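Local coordinates for protein Ps01740 (Pseudomonas sp. UW4, PDB 5UIF) that probably acts as a hydrolytic dehalogenase of the tautomerase superfamily, being a homologue of cis-3-chloroacrylic acid dehalogenase, at residues 11-20 / 85-93; 59-69 / 97-107. All coordinates share one frame; numbering follows the deposited sequence.

Interaction 1 (11-20 / 85-93); sequences TLSERQRQSL and DVYMAVTGA
The amide of Gln-16 works in two directions at once: its oxygen caps its own helix, while its nitrogen reaches over to Val-90 in the last turn of the neighbouring one. These are the two antiparallel helices, 14-32 and 73-91, that lie side by side on the sheet of this beta-alpha-beta tautomerase fold; the short segments 14-20 and 85-91 run at 160° with their axes 10.7 Å apart. NE2 of Gln-16 donates to Val-90 O at 3.0 Å, a bent bond (139°) that comes from above the carbonyl plane, although the acceptor lies close to the plane of the amide. What fixes the amide is the capping box: Ser-13 N donates to Gln-16 OE1 on a lone pair, and Gln-16 N donates back to Ser-13 OG. The extended chain slides past Val-90, CG lying 3.8 Å from Val-90 CG1. With an alanine in place of Gln-16, Ser-13 N and Val-90 O would probably lose these side-chain partners and a gap would open beside Val-90 CG1.

Below the polar bridge the contact turns greasy. Leu-20 splits its two methyls: CD2 sits against Val-86 CG1 and Val-90 CG2, and Leu-20 CD1 comes obliquely to the Tyr-87 ring, 3.9 Å from Tyr-87 CD1. Tyr-87 swings its ring toward the sheet, chi1 of -177° placing CG opposite the backbone nitrogen, and its hydroxyl meets Thr-11 CG2. Phe-43 of strand 40-46 packs on both Leu-12 and Leu-20. Leu-12 CD2 finishes the seam against Thr-91 CG2 at 3.6 Å, and that same threonine methyl lies above one face of the Tyr-87 ring, offset toward its rim.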
loop_
_atom_site.group_PDB
_atom_site.type_symbol
_atom_site.label_atom_id
_atom_site.label_comp_id
_atom_site.label_asym_id
_atom_site.label_seq_id
_atom_site.Cartn_x
_atom_site.Cartn_y
_atom_site.Cartn_z
ATOM N N THR A 11 -4.322 8.185 17.105
ATOM C CA THR A 11 -3.562 7.160 17.812
ATOM C C THR A 11 -2.164 7.646 18.185
ATOM O O THR A 11 -1.763 7.575 19.346
ATOM C CB THR A 11 -3.429 5.875 16.974
ATOM O OG1 THR A 11 -4.731 5.342 16.700
ATOM C CG2 THR A 11 -2.608 4.836 17.721
ATOM N N LEU A 12 -1.429 8.141 17.195
ATOM C CA LEU A 12 -0.049 8.562 17.404
ATOM C C LEU A 12 0.094 10.078 17.495
ATOM O O LEU A 12 -0.585 10.820 16.785
ATOM C CB LEU A 12 0.838 8.026 16.278
ATOM C CG LEU A 12 0.926 6.504 16.166
ATOM C CD1 LEU A 12 1.769 6.095 14.968
ATOM C CD2 LEU A 12 1.497 5.926 17.446
ATOM N N SER A 13 0.980 10.527 18.380
ATOM C CA SER A 13 1.311 11.942 18.501
ATOM C C SER A 13 2.554 12.247 17.676
ATOM O O SER A 13 3.071 11.377 16.975
ATOM C CB SER A 13 1.532 12.330 19.967
ATOM O OG SER A 13 2.640 11.636 20.514
ATOM N N GLU A 14 3.026 13.487 17.756
ATOM C CA GLU A 14 4.245 13.880 17.063
ATOM C C GLU A 14 5.444 13.175 17.679
ATOM O O GLU A 14 6.298 12.636 16.973
ATOM C CB GLU A 14 4.440 15.396 17.118
ATOM C CG GLU A 14 4.444 16.072 15.754
ATOM C CD GLU A 14 5.053 17.465 15.785
ATOM O OE1 GLU A 14 4.656 18.270 16.655
ATOM O OE2 GLU A 14 5.928 17.755 14.940
ATOM N N ARG A 15 5.495 13.187 19.007
ATOM C CA ARG A 15 6.586 12.568 19.747
ATOM C C ARG A 15 6.644 11.063 19.487
ATOM O O ARG A 15 7.727 10.478 19.392
ATOM C CB ARG A 15 6.434 12.853 21.246
ATOM C CG ARG A 15 6.606 11.633 22.138
ATOM C CD ARG A 15 6.212 11.931 23.572
ATOM N NE ARG A 15 4.794 12.257 23.681
ATOM C CZ ARG A 15 3.818 11.356 23.707
ATOM N NH1 ARG A 15 4.102 10.062 23.640
ATOM N NH2 ARG A 15 2.557 11.751 23.807
ATOM N N GLN A 16 5.476 10.444 19.355
ATOM C CA GLN A 16 5.402 9.005 19.141
ATOM C C GLN A 16 5.860 8.621 17.739
ATOM O O GLN A 16 6.541 7.612 17.560
ATOM C CB GLN A 16 3.980 8.498 19.392
ATOM C CG GLN A 16 3.632 8.373 20.865
ATOM C CD GLN A 16 2.203 7.927 21.090
ATOM O OE1 GLN A 16 1.272 8.470 20.499
ATOM N NE2 GLN A 16 2.023 6.928 21.948
ATOM N N ARG A 17 5.493 9.428 16.749
ATOM C CA ARG A 17 5.915 9.176 15.376
ATOM C C ARG A 17 7.422 9.361 15.233
ATOM O O ARG A 17 8.076 8.638 14.483
ATOM C CB ARG A 17 5.173 10.091 14.401
ATOM C CG ARG A 17 3.729 9.686 14.157
ATOM C CD ARG A 17 3.101 10.509 13.045
ATOM N NE ARG A 17 2.972 11.915 13.414
ATOM C CZ ARG A 17 1.888 12.440 13.975
ATOM N NH1 ARG A 17 0.836 11.674 14.231
ATOM N NH2 ARG A 17 1.853 13.730 14.281
ATOM N N GLN A 18 7.965 10.331 15.961
ATOM C CA GLN A 18 9.403 10.565 15.977
ATOM C C GLN A 18 10.131 9.377 16.594
ATOM O O GLN A 18 11.143 8.913 16.069
ATOM C CB GLN A 18 9.734 11.844 16.749
ATOM C CG GLN A 18 11.218 12.166 16.814
ATOM C CD GLN A 18 11.794 12.545 15.463
ATOM O OE1 GLN A 18 11.116 13.151 14.634
ATOM N NE2 GLN A 18 13.051 12.186 15.234
ATOM N N SER A 19 9.602 8.887 17.711
ATOM C CA SER A 19 10.192 7.753 18.414
ATOM C C SER A 19 10.153 6.486 17.566
ATOM O O SER A 19 11.151 5.777 17.451
ATOM C CB SER A 19 9.471 7.513 19.741
ATOM O OG SER A 19 9.573 8.644 20.589
ATOM N N LEU A 20 8.996 6.211 16.973
ATOM C CA LEU A 20 8.814 5.013 16.162
ATOM C C LEU A 20 9.678 5.040 14.905
ATOM O O LEU A 20 10.209 4.011 14.491
ATOM C CB LEU A 20 7.340 4.843 15.784
ATOM C CG LEU A 20 6.400 4.456 16.928
ATOM C CD1 LEU A 20 4.946 4.533 16.485
ATOM C CD2 LEU A 20 6.733 3.066 17.449
ATOM N N ASP A 85 7.269 -5.304 19.343
ATOM C CA ASP A 85 7.523 -5.032 20.755
ATOM C C ASP A 85 7.591 -3.535 21.033
ATOM O O ASP A 85 7.067 -3.055 22.039
ATOM C CB ASP A 85 8.824 -5.701 21.207
ATOM C CG ASP A 85 8.669 -7.193 21.427
ATOM O OD1 ASP A 85 7.539 -7.638 21.723
ATOM O OD2 ASP A 85 9.678 -7.920 21.308
ATOM N N VAL A 86 8.241 -2.806 20.132
ATOM C CA VAL A 86 8.410 -1.366 20.279
ATOM C C VAL A 86 7.077 -0.626 20.189
ATOM O O VAL A 86 6.783 0.233 21.021
ATOM C CB VAL A 86 9.384 -0.808 19.218
ATOM C CG1 VAL A 86 9.181 0.690 19.027
ATOM C CG2 VAL A 86 10.824 -1.114 19.607
ATOM N N TYR A 87 6.269 -0.969 19.190
ATOM C CA TYR A 87 4.994 -0.288 18.987
ATOM C C TYR A 87 4.052 -0.479 20.172
ATOM O O TYR A 87 3.349 0.451 20.570
ATOM C CB TYR A 87 4.309 -0.773 17.705
ATOM C CG TYR A 87 3.016 -0.042 17.424
ATOM C CD1 TYR A 87 3.013 1.169 16.745
ATOM C CD2 TYR A 87 1.797 -0.556 17.851
ATOM C CE1 TYR A 87 1.834 1.846 16.494
ATOM C CE2 TYR A 87 0.614 0.114 17.608
ATOM C CZ TYR A 87 0.638 1.313 16.928
ATOM O OH TYR A 87 -0.539 1.981 16.682
ATOM N N MET A 88 4.033 -1.685 20.728
ATOM C CA MET A 88 3.181 -1.978 21.874
ATOM C C MET A 88 3.650 -1.227 23.114
ATOM O O MET A 88 2.854 -0.900 23.992
ATOM C CB MET A 88 3.149 -3.482 22.154
ATOM C CG MET A 88 2.405 -4.296 21.111
ATOM S SD MET A 88 2.377 -6.052 21.517
ATOM C CE MET A 88 1.595 -6.011 23.129
ATOM N N ALA A 89 4.949 -0.958 23.181
ATOM C CA ALA A 89 5.525 -0.251 24.319
ATOM C C ALA A 89 5.298 1.253 24.207
ATOM O O ALA A 89 5.099 1.938 25.210
ATOM C CB ALA A 89 7.005 -0.554 24.433
ATOM N N VAL A 90 5.334 1.759 22.980
ATOM C CA VAL A 90 5.149 3.182 22.726
ATOM C C VAL A 90 3.679 3.577 22.845
ATOM O O VAL A 90 3.349 4.636 23.380
ATOM C CB VAL A 90 5.682 3.569 21.326
ATOM C CG1 VAL A 90 5.233 4.973 20.936
ATOM C CG2 VAL A 90 7.199 3.454 21.284
ATOM N N THR A 91 2.798 2.706 22.362
ATOM C CA THR A 91 1.377 3.027 22.268
ATOM C C THR A 91 0.544 2.416 23.391
ATOM O O THR A 91 -0.399 3.038 23.883
ATOM C CB THR A 91 0.798 2.555 20.923
ATOM O OG1 THR A 91 0.927 1.132 20.818
ATOM C CG2 THR A 91 1.545 3.206 19.773
ATOM N N GLY A 92 0.889 1.196 23.791
ATOM C CA GLY A 92 0.113 0.476 24.784
ATOM C C GLY A 92 -0.985 -0.338 24.129
ATOM O O GLY A 92 -1.949 -0.744 24.777
ATOM N N ALA A 93 -0.831 -0.576 22.831
ATOM C CA ALA A 93 -1.826 -1.305 22.055
ATOM C C ALA A 93 -1.818 -2.793 22.384
ATOM O O ALA A 93 -0.868 -3.306 22.972
ATOM C CB ALA A 93 -1.589 -1.092 20.566
#

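Interaction 2 (59-69 / 97-107)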
loop_
_atom_site.group_PDB
_atom_site.type_symbol
_atom_site.label_atom_id
_atom_site.label_comp_id
_atom_site.label_asym_id
_atom_site.label_seq_id
_atom_site.Cartn_x
_atom_site.Cartn_y
_atom_site.Cartn_z
ATOM N N THR A 59 -9.781 -0.578 16.107
ATOM C CA THR A 59 -8.609 0.264 15.898
ATOM C C THR A 59 -7.328 -0.554 15.760
ATOM O O THR A 59 -6.445 -0.475 16.614
ATOM C CB THR A 59 -8.432 1.269 17.053
ATOM O OG1 THR A 59 -8.309 0.558 18.291
ATOM C CG2 THR A 59 -9.625 2.209 17.130
ATOM N N PRO A 60 -7.215 -1.344 14.678
ATOM C CA PRO A 60 -5.984 -2.113 14.494
ATOM C C PRO A 60 -4.834 -1.225 14.033
ATOM O O PRO A 60 -5.067 -0.118 13.547
ATOM C CB PRO A 60 -6.365 -3.123 13.411
ATOM C CG PRO A 60 -7.388 -2.408 12.600
ATOM C CD PRO A 60 -8.164 -1.551 13.568
ATOM N N ALA A 61 -3.608 -1.706 14.194
ATOM C CA ALA A 61 -2.435 -0.972 13.742
ATOM C C ALA A 61 -1.636 -1.816 12.759
ATOM O O ALA A 61 -1.199 -2.920 13.086
ATOM C CB ALA A 61 -1.572 -0.566 14.920
ATOM N N ILE A 62 -1.453 -1.296 11.551
ATOM C CA ILE A 62 -0.769 -2.041 10.502
ATOM C C ILE A 62 0.546 -1.379 10.108
ATOM O O ILE A 62 0.565 -0.250 9.617
ATOM C CB ILE A 62 -1.653 -2.194 9.245
ATOM C CG1 ILE A 62 -2.864 -3.084 9.539
ATOM C CG2 ILE A 62 -0.847 -2.780 8.098
ATOM C CD1 ILE A 62 -4.070 -2.345 10.088
ATOM N N ILE A 63 1.644 -2.091 10.334
ATOM C CA ILE A 63 2.961 -1.617 9.933
ATOM C C ILE A 63 3.553 -2.546 8.881
ATOM O O ILE A 63 3.876 -3.697 9.170
ATOM C CB ILE A 63 3.925 -1.520 11.129
ATOM C CG1 ILE A 63 3.365 -0.573 12.193
ATOM C CG2 ILE A 63 5.300 -1.060 10.667
ATOM C CD1 ILE A 63 4.225 -0.472 13.433
ATOM N N ARG A 64 3.686 -2.045 7.659
ATOM C CA ARG A 64 4.222 -2.845 6.565
ATOM C C ARG A 64 5.572 -2.315 6.099
ATOM O O ARG A 64 5.761 -1.107 5.955
ATOM C CB ARG A 64 3.235 -2.880 5.397
ATOM C CG ARG A 64 1.946 -3.623 5.706
ATOM C CD ARG A 64 1.019 -3.651 4.505
ATOM N NE ARG A 64 0.536 -2.319 4.156
ATOM C CZ ARG A 64 -0.261 -2.062 3.125
ATOM N NH1 ARG A 64 -0.667 -3.049 2.338
ATOM N NH2 ARG A 64 -0.654 -0.820 2.880
ATOM N N GLY A 65 6.509 -3.229 5.866
ATOM C CA GLY A 65 7.846 -2.857 5.446
ATOM C C GLY A 65 8.309 -3.606 4.212
ATOM O O GLY A 65 8.240 -4.832 4.155
ATOM N N GLN A 66 8.779 -2.861 3.218
ATOM C CA GLN A 66 9.312 -3.457 1.999
ATOM C C GLN A 66 10.833 -3.348 1.978
ATOM O O GLN A 66 11.382 -2.263 1.796
ATOM C CB GLN A 66 8.710 -2.785 0.763
ATOM C CG GLN A 66 7.229 -3.071 0.561
ATOM C CD GLN A 66 6.670 -2.415 -0.686
ATOM O OE1 GLN A 66 6.791 -1.203 -0.873
ATOM N NE2 GLN A 66 6.056 -3.214 -1.551
ATOM N N ILE A 67 11.507 -4.478 2.169
ATOM C CA ILE A 67 12.964 -4.491 2.251
ATOM C C ILE A 67 13.604 -5.222 1.079
ATOM O O ILE A 67 12.923 -5.856 0.271
ATOM C CB ILE A 67 13.449 -5.151 3.556
ATOM C CG1 ILE A 67 13.222 -6.663 3.505
ATOM C CG2 ILE A 67 12.754 -4.530 4.758
ATOM C CD1 ILE A 67 13.848 -7.414 4.658
ATOM N N ARG A 68 14.927 -5.129 1.002
ATOM C CA ARG A 68 15.691 -5.805 -0.035
ATOM C C ARG A 68 15.677 -7.313 0.179
ATOM O O ARG A 68 15.864 -7.792 1.297
ATOM C CB ARG A 68 17.134 -5.296 -0.056
ATOM C CG ARG A 68 17.793 -5.319 -1.430
ATOM C CD ARG A 68 19.311 -5.292 -1.324
ATOM N NE ARG A 68 19.884 -6.626 -1.469
ATOM C CZ ARG A 68 21.185 -6.886 -1.421
ATOM N NH1 ARG A 68 22.049 -5.900 -1.226
ATOM N NH2 ARG A 68 21.623 -8.131 -1.564
ATOM N N ALA A 69 15.457 -8.060 -0.899
ATOM C CA ALA A 69 15.473 -9.515 -0.832
ATOM C C ALA A 69 16.908 -10.023 -0.771
ATOM O O ALA A 69 17.835 -9.336 -1.197
ATOM C CB ALA A 69 14.744 -10.115 -2.024
ATOM N N ALA A 97 -4.238 -6.510 18.175
ATOM C CA ALA A 97 -4.675 -5.377 17.367
ATOM C C ALA A 97 -3.486 -4.701 16.691
ATOM O O ALA A 97 -3.565 -3.542 16.285
ATOM C CB ALA A 97 -5.442 -4.379 18.221
ATOM N N VAL A 98 -2.383 -5.435 16.580
ATOM C CA VAL A 98 -1.183 -4.933 15.922
ATOM C C VAL A 98 -0.665 -5.947 14.905
ATOM O O VAL A 98 -0.421 -7.105 15.242
ATOM C CB VAL A 98 -0.066 -4.618 16.938
ATOM C CG1 VAL A 98 1.235 -4.309 16.217
ATOM C CG2 VAL A 98 -0.472 -3.461 17.836
ATOM N N VAL A 99 -0.502 -5.508 13.661
ATOM C CA VAL A 99 -0.024 -6.385 12.598
ATOM C C VAL A 99 1.208 -5.803 11.913
ATOM O O VAL A 99 1.189 -4.666 11.443
ATOM C CB VAL A 99 -1.116 -6.638 11.539
ATOM C CG1 VAL A 99 -0.561 -7.459 10.385
ATOM C CG2 VAL A 99 -2.316 -7.334 12.166
ATOM N N VAL A 100 2.280 -6.587 11.865
ATOM C CA VAL A 100 3.515 -6.161 11.217
ATOM C C VAL A 100 3.904 -7.133 10.107
ATOM O O VAL A 100 3.891 -8.348 10.304
ATOM C CB VAL A 100 4.677 -6.047 12.227
ATOM C CG1 VAL A 100 5.939 -5.549 11.537
ATOM C CG2 VAL A 100 4.295 -5.123 13.373
ATOM N N ALA A 101 4.244 -6.593 8.941
ATOM C CA ALA A 101 4.635 -7.415 7.800
ATOM C C ALA A 101 5.889 -6.872 7.120
ATOM O O ALA A 101 5.970 -5.687 6.795
ATOM C CB ALA A 101 3.492 -7.509 6.801
ATOM N N VAL A 102 6.868 -7.748 6.913
ATOM C CA VAL A 102 8.104 -7.379 6.233
ATOM C C VAL A 102 8.303 -8.245 4.993
ATOM O O VAL A 102 8.708 -9.404 5.092
ATOM C CB VAL A 102 9.328 -7.518 7.160
ATOM C CG1 VAL A 102 10.603 -7.145 6.421
ATOM C CG2 VAL A 102 9.157 -6.652 8.399
ATOM N N VAL A 103 8.015 -7.680 3.825
ATOM C CA VAL A 103 8.084 -8.435 2.578
ATOM C C VAL A 103 9.379 -8.177 1.810
ATOM O O VAL A 103 9.977 -7.105 1.912
ATOM C CB VAL A 103 6.887 -8.112 1.661
ATOM C CG1 VAL A 103 5.587 -8.560 2.313
ATOM C CG2 VAL A 103 6.846 -6.627 1.344
ATOM N N ASP A 104 9.806 -9.175 1.042
ATOM C CA ASP A 104 11.011 -9.062 0.230
ATOM C C ASP A 104 10.724 -8.397 -1.108
ATOM O O ASP A 104 9.767 -8.750 -1.797
ATOM C CB ASP A 104 11.638 -10.438 -0.003
ATOM C CG ASP A 104 12.454 -10.915 1.180
ATOM O OD1 ASP A 104 12.873 -10.067 1.995
ATOM O OD2 ASP A 104 12.681 -12.139 1.292
ATOM N N ILE A 105 11.559 -7.430 -1.466
ATOM C CA ILE A 105 11.490 -6.798 -2.774
ATOM C C ILE A 105 12.805 -7.019 -3.510
ATOM O O ILE A 105 13.867 -6.661 -3.000
ATOM C CB ILE A 105 11.210 -5.286 -2.673
ATOM C CG1 ILE A 105 9.912 -5.032 -1.903
ATOM C CG2 ILE A 105 11.145 -4.661 -4.059
ATOM C CD1 ILE A 105 8.684 -5.609 -2.569
ATOM N N PRO A 106 12.739 -7.631 -4.703
ATOM C CA PRO A 106 13.934 -7.828 -5.528
ATOM C C PRO A 106 14.647 -6.507 -5.798
ATOM O O PRO A 106 13.989 -5.497 -6.054
ATOM C CB PRO A 106 13.374 -8.434 -6.817
ATOM C CG PRO A 106 12.122 -9.121 -6.382
ATOM C CD PRO A 106 11.544 -8.243 -5.308
ATOM N N ALA A 107 15.975 -6.521 -5.728
ATOM C CA ALA A 107 16.773 -5.302 -5.819
ATOM C C ALA A 107 16.572 -4.561 -7.138
ATOM O O ALA A 107 16.743 -3.344 -7.206
ATOM C CB ALA A 107 18.246 -5.630 -5.622
HETATM O O HOH W 1 -4.025 -1.373 17.625
#
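Ile-67 holds CG1 between its backbone nitrogen and carbonyl carbon (chi1 72°), and the chain then runs out straight (chi2 172°), which carries CD1 across to Val-102 CG1 at 3.7 Å; the valine offers this methyl by setting it anti to its own nitrogen. On the other face, Gln-66 and Val-103 lie side by side and point the same way, with CG of the glutamine 3.7 Å from Val-103 CG2. Ile-105 slants across Gln-66, its CG1 against Gln-66 CB and its CD1 near Gln-66 NE2.

Between these two faces runs a regular parallel strand pairing. Nine backbone hydrogen bonds go from Ala-61 N to Ala-97 O at one end through to Ala-69 N to Ile-105 O at the other. Most lie nearly along the C=O axis, but the last has its donor well above the carbonyl plane, where the chain is leaving the strand. At the opposite end a water donates to both Thr-59 O (2.8 Å) and Ala-97 O (2.6 Å), adding a bridge just before the strands begin.

Ala-61, Ile-63, Val-98 and Val-100 share the face with Ile-67 and Val-102. Helix 73-91 covers part of it through Tyr-87, Leu-80 and Thr-84, and its Arg-76 forms a salt bridge with Asp-104. Arg-64, on the face of Gln-66, turns its guanidinium to Glu-4 of the third subunit, while Val-100 and Ala-101 pair antiparallel with a strand of that same subunit, carrying the sheet over the interface. Parallel strands 61-68 and 98-105, joined through helix 73-91, make up a beta-alpha-beta crossover, the building unit of the tautomerase superfamily, here in a trimer.

From the N terminus, strand 2-8 leads into 11-20, the first half of interaction 1, and the chain then passes through strand 40-46 to reach 59-69, the first half of interaction 2. The far end of helix 73-91 returns to 11-20 and closes the longer loop; only afterwards does 97-107 come back to 59-69 and close the shorter one. The two loops therefore cross. Interaction 1 joins the helices of the two halves of the chain, interaction 2 the strands of the second half. Their centres are about 17 Å apart, yet they meet at Tyr-87, whose hydroxyl lies on Ala-61 and whose ring packs on Ile-63 and Val-98, fastening the helix layer to the sheet.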